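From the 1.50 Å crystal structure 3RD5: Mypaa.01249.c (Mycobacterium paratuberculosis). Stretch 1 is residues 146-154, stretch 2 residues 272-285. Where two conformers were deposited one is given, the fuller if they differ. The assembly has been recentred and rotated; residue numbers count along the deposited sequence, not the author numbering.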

# COMPACT_ATOMS: atom_id res chain seq x y z
N ARG A 146 -12.83 -9.82 -7.41
CA ARG A 146 -13.25 -10.98 -6.62
C ARG A 146 -12.00 -11.76 -6.27
O ARG A 146 -11.10 -11.92 -7.09
CB ARG A 146 -14.17 -11.93 -7.43
CG ARG A 146 -15.37 -11.35 -8.07
CD ARG A 146 -16.00 -12.40 -9.01
NE ARG A 146 -17.29 -11.93 -9.52
CZ ARG A 146 -18.45 -11.99 -8.87
NH1 ARG A 146 -18.55 -12.53 -7.65
NH2 ARG A 146 -19.54 -11.51 -9.46
N ILE A 147 -11.94 -12.25 -5.05
CA ILE A 147 -10.86 -13.15 -4.62
C ILE A 147 -11.16 -14.57 -5.03
O ILE A 147 -12.23 -15.09 -4.72
CB ILE A 147 -10.67 -13.13 -3.10
CG1 ILE A 147 -10.41 -11.72 -2.58
CG2 ILE A 147 -9.53 -14.09 -2.69
CD1 ILE A 147 -9.21 -10.98 -3.23
N ASN A 148 -10.25 -15.17 -5.78
CA ASN A 148 -10.33 -16.59 -6.17
C ASN A 148 -9.35 -17.37 -5.32
O ASN A 148 -8.15 -17.38 -5.57
CB ASN A 148 -10.04 -16.71 -7.67
CG ASN A 148 -10.38 -18.06 -8.20
OD1 ASN A 148 -10.06 -19.08 -7.56
ND2 ASN A 148 -11.05 -18.08 -9.37
N LEU A 149 -9.83 -17.98 -4.21
CA LEU A 149 -8.94 -18.66 -3.28
C LEU A 149 -8.30 -19.91 -3.87
O LEU A 149 -7.19 -20.25 -3.49
CB LEU A 149 -9.71 -19.07 -2.00
CG LEU A 149 -10.21 -17.93 -1.12
CD1 LEU A 149 -11.17 -18.52 -0.05
CD2 LEU A 149 -9.03 -17.16 -0.48
N GLU A 150 -8.99 -20.57 -4.79
CA GLU A 150 -8.49 -21.81 -5.41
C GLU A 150 -7.45 -21.53 -6.47
O GLU A 150 -6.62 -22.41 -6.74
CB GLU A 150 -9.66 -22.58 -6.04
CG GLU A 150 -10.70 -23.09 -5.02
CD GLU A 150 -11.59 -21.99 -4.36
OE1 GLU A 150 -11.83 -20.88 -4.97
OE2 GLU A 150 -12.06 -22.23 -3.19
N ASP A 151 -7.46 -20.34 -7.05
CA ASP A 151 -6.56 -20.04 -8.18
C ASP A 151 -6.23 -18.54 -8.16
O ASP A 151 -6.46 -17.79 -9.13
CB ASP A 151 -7.15 -20.49 -9.52
CG ASP A 151 -6.15 -20.41 -10.65
OD1 ASP A 151 -4.93 -20.31 -10.39
OD2 ASP A 151 -6.64 -20.46 -11.80
N LEU A 152 -5.65 -18.10 -7.06
CA LEU A 152 -5.31 -16.68 -6.86
C LEU A 152 -4.34 -16.18 -7.94
O LEU A 152 -4.41 -15.01 -8.33
CB LEU A 152 -4.69 -16.50 -5.48
CG LEU A 152 -4.56 -15.05 -5.01
CD1 LEU A 152 -5.89 -14.46 -4.51
CD2 LEU A 152 -3.46 -14.96 -3.89
N ASN A 153 -3.45 -17.07 -8.40
CA ASN A 153 -2.39 -16.71 -9.33
C ASN A 153 -2.73 -16.97 -10.80
O ASN A 153 -1.84 -16.91 -11.66
CB ASN A 153 -1.08 -17.39 -8.91
CG ASN A 153 -0.51 -16.78 -7.65
OD1 ASN A 153 -0.24 -15.58 -7.61
ND2 ASN A 153 -0.37 -17.57 -6.57
N TRP A 154 -4.00 -17.15 -11.11
CA TRP A 154 -4.48 -17.19 -12.52
C TRP A 154 -3.74 -18.27 -13.32
O TRP A 154 -3.40 -18.06 -14.49
CB TRP A 154 -4.32 -15.80 -13.17
CG TRP A 154 -5.10 -14.67 -12.55
CD1 TRP A 154 -4.76 -13.94 -11.44
CD2 TRP A 154 -6.33 -14.12 -13.03
NE1 TRP A 154 -5.71 -12.97 -11.21
CE2 TRP A 154 -6.68 -13.08 -12.16
CE3 TRP A 154 -7.18 -14.41 -14.12
CZ2 TRP A 154 -7.84 -12.31 -12.33
CZ3 TRP A 154 -8.33 -13.66 -14.29
CH2 TRP A 154 -8.65 -12.62 -13.39
N GLY A 272 -15.24 -13.08 6.52
CA GLY A 272 -14.78 -14.44 6.26
C GLY A 272 -13.75 -14.53 5.15
O GLY A 272 -12.76 -15.23 5.27
N MET A 273 -14.00 -13.82 4.06
CA MET A 273 -13.03 -13.79 2.98
C MET A 273 -11.75 -13.10 3.39
O MET A 273 -10.67 -13.55 3.03
CB MET A 273 -13.60 -13.14 1.71
CG MET A 273 -12.65 -13.15 0.54
SD MET A 273 -12.16 -14.80 -0.02
CE MET A 273 -13.57 -15.18 -0.94
N ALA A 274 -11.82 -12.03 4.18
CA ALA A 274 -10.60 -11.38 4.63
C ALA A 274 -9.73 -12.36 5.44
O ALA A 274 -8.51 -12.42 5.28
CB ALA A 274 -10.94 -10.13 5.47
N ALA A 275 -10.34 -13.11 6.35
CA ALA A 275 -9.65 -14.07 7.13
C ALA A 275 -9.10 -15.27 6.32
O ALA A 275 -7.97 -15.71 6.57
CB ALA A 275 -10.53 -14.51 8.34
N ALA A 276 -9.87 -15.76 5.32
CA ALA A 276 -9.41 -16.84 4.46
C ALA A 276 -8.25 -16.39 3.57
O ALA A 276 -7.26 -17.10 3.42
CB ALA A 276 -10.57 -17.33 3.56
N LEU A 277 -8.37 -15.18 3.02
CA LEU A 277 -7.29 -14.62 2.19
C LEU A 277 -6.01 -14.47 3.02
O LEU A 277 -4.91 -14.69 2.51
CB LEU A 277 -7.70 -13.27 1.58
CG LEU A 277 -6.57 -12.54 0.83
CD1 LEU A 277 -6.11 -13.30 -0.43
CD2 LEU A 277 -7.08 -11.15 0.47
N TRP A 278 -6.14 -14.06 4.28
CA TRP A 278 -4.98 -13.96 5.15
C TRP A 278 -4.26 -15.28 5.29
O TRP A 278 -3.02 -15.37 5.18
CB TRP A 278 -5.41 -13.41 6.52
CG TRP A 278 -4.23 -13.04 7.37
CD1 TRP A 278 -3.41 -13.89 8.06
CD2 TRP A 278 -3.67 -11.72 7.55
NE1 TRP A 278 -2.37 -13.19 8.62
CE2 TRP A 278 -2.52 -11.86 8.33
CE3 TRP A 278 -4.05 -10.43 7.12
CZ2 TRP A 278 -1.70 -10.75 8.65
CZ3 TRP A 278 -3.26 -9.36 7.43
CH2 TRP A 278 -2.10 -9.53 8.22
N ALA A 279 -5.02 -16.36 5.50
CA ALA A 279 -4.44 -17.68 5.63
C ALA A 279 -3.71 -18.10 4.36
O ALA A 279 -2.58 -18.59 4.40
CB ALA A 279 -5.54 -18.73 5.98
N LEU A 280 -4.35 -17.92 3.21
CA LEU A 280 -3.72 -18.22 1.93
C LEU A 280 -2.44 -17.40 1.75
O LEU A 280 -1.42 -17.92 1.28
CB LEU A 280 -4.70 -17.97 0.81
CG LEU A 280 -4.16 -18.04 -0.63
CD1 LEU A 280 -3.47 -19.33 -0.96
CD2 LEU A 280 -5.28 -17.69 -1.61
N SER A 281 -2.48 -16.13 2.15
CA SER A 281 -1.34 -15.23 1.99
C SER A 281 -0.15 -15.64 2.86
O SER A 281 1.03 -15.54 2.45
CB SER A 281 -1.75 -13.78 2.25
OG SER A 281 -2.76 -13.38 1.30
N GLU A 282 -0.43 -16.10 4.09
CA GLU A 282 0.61 -16.62 4.96
C GLU A 282 1.26 -17.84 4.30
O GLU A 282 2.48 -18.00 4.32
CB GLU A 282 0.07 -17.00 6.37
CG GLU A 282 -0.31 -15.81 7.24
CD GLU A 282 -0.43 -16.12 8.72
OE1 GLU A 282 -0.43 -17.33 9.08
OE2 GLU A 282 -0.53 -15.17 9.52
N GLN A 283 0.45 -18.72 3.74
CA GLN A 283 1.00 -19.93 3.11
C GLN A 283 1.85 -19.59 1.89
O GLN A 283 2.90 -20.17 1.71
CB GLN A 283 -0.10 -20.92 2.75
CG GLN A 283 -0.84 -21.44 3.94
CD GLN A 283 -2.11 -22.14 3.55
OE1 GLN A 283 -2.33 -22.44 2.37
NE2 GLN A 283 -2.97 -22.37 4.52
N LEU A 284 1.41 -18.66 1.06
CA LEU A 284 2.15 -18.33 -0.13
C LEU A 284 3.46 -17.61 0.17
O LEU A 284 4.47 -17.79 -0.55
CB LEU A 284 1.28 -17.46 -1.07
CG LEU A 284 0.11 -18.15 -1.77
CD1 LEU A 284 -0.78 -17.11 -2.46
CD2 LEU A 284 0.65 -19.17 -2.82
N THR A 285 3.43 -16.74 1.18
CA THR A 285 4.60 -15.87 1.46
C THR A 285 5.56 -16.41 2.52
O THR A 285 6.66 -15.87 2.67
CB THR A 285 4.20 -14.45 1.85
OG1 THR A 285 3.50 -14.45 3.11
CG2 THR A 285 3.36 -13.77 0.75

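The contact between these two stretches is mainly apolar: no hydrogen bond crosses it, and the 445 Å² it buries comes mainly from aliphatic side chains. Stretch 2 is helical throughout, and its i to i+4 backbone bonds, such as Leu 277 N to Met 273 O at 2.8 Å, satisfy the main chain and leave a ridge of side chains free to pack. Met 273, Ala 276, Leu 277, Leu 280 and Leu 284 recur at the three- and four-residue spacing that brings them to one side of the helix. Stretch 1 is an irregular loop laid along that side.

Arg 146 begins the loop with its CA-to-CB bond pointing away, and its charged side chain stays exposed. Ile 147 points toward the helix. Its CB lies 3.8 Å from SD of Met 273, and its CG2 is 4.2 Å from CD1 of Leu 277. A branched aliphatic residue suits this place, offering a broad surface to the flexible, easily polarized thioether of methionine.

Asn 148 turns away again, as suits a polar residue, and its OD1 accepts a weak hydrogen bond from Asp 151 N at 2.9 Å, a contact within the loop itself.

Leu 149 has the largest covered area of any residue here, 92 Å². Its CA-to-CB bond runs sideways, yet the m,t rotamer carries the end of the side chain nearer to the helix. There CG lies 3.8 Å from SD of Met 273, CD1 is 3.8 Å from CB of Ala 276, and CD2 is 4.0 Å from CD2 of Leu 280. The small side chain of Ala 276 packs against the leucine, which also comes close to the helix backbone: Leu 149 CD2 is 4.1 Å from Leu 277 N, and Leu 149 and Leu 277 have the nearest CA atoms across the stretches, 7.0 Å apart.

Glu 150 and Asp 151 both point away and make no contact with the helix. Asp 151 opens a type I turn, closed by the bond from Trp 154 N to Asp 151 O at 3.2 Å.

Within that turn Leu 152 points toward the helix and is buried. Its CD1 approaches CD1 of Leu 277 at 4.2 Å, while its CD2 sits 4.0 Å from CD2 of Leu 280 and 3.7 Å from CD1 of Leu 284, so one forked side chain touches three leucines.

Asn 153 ends the contact, its ND2 4.2 Å from CD1 of Leu 284; its OD1 is hydrogen-bonded elsewhere in the structure. Trp 154, though buried, lies beyond the helix's reach.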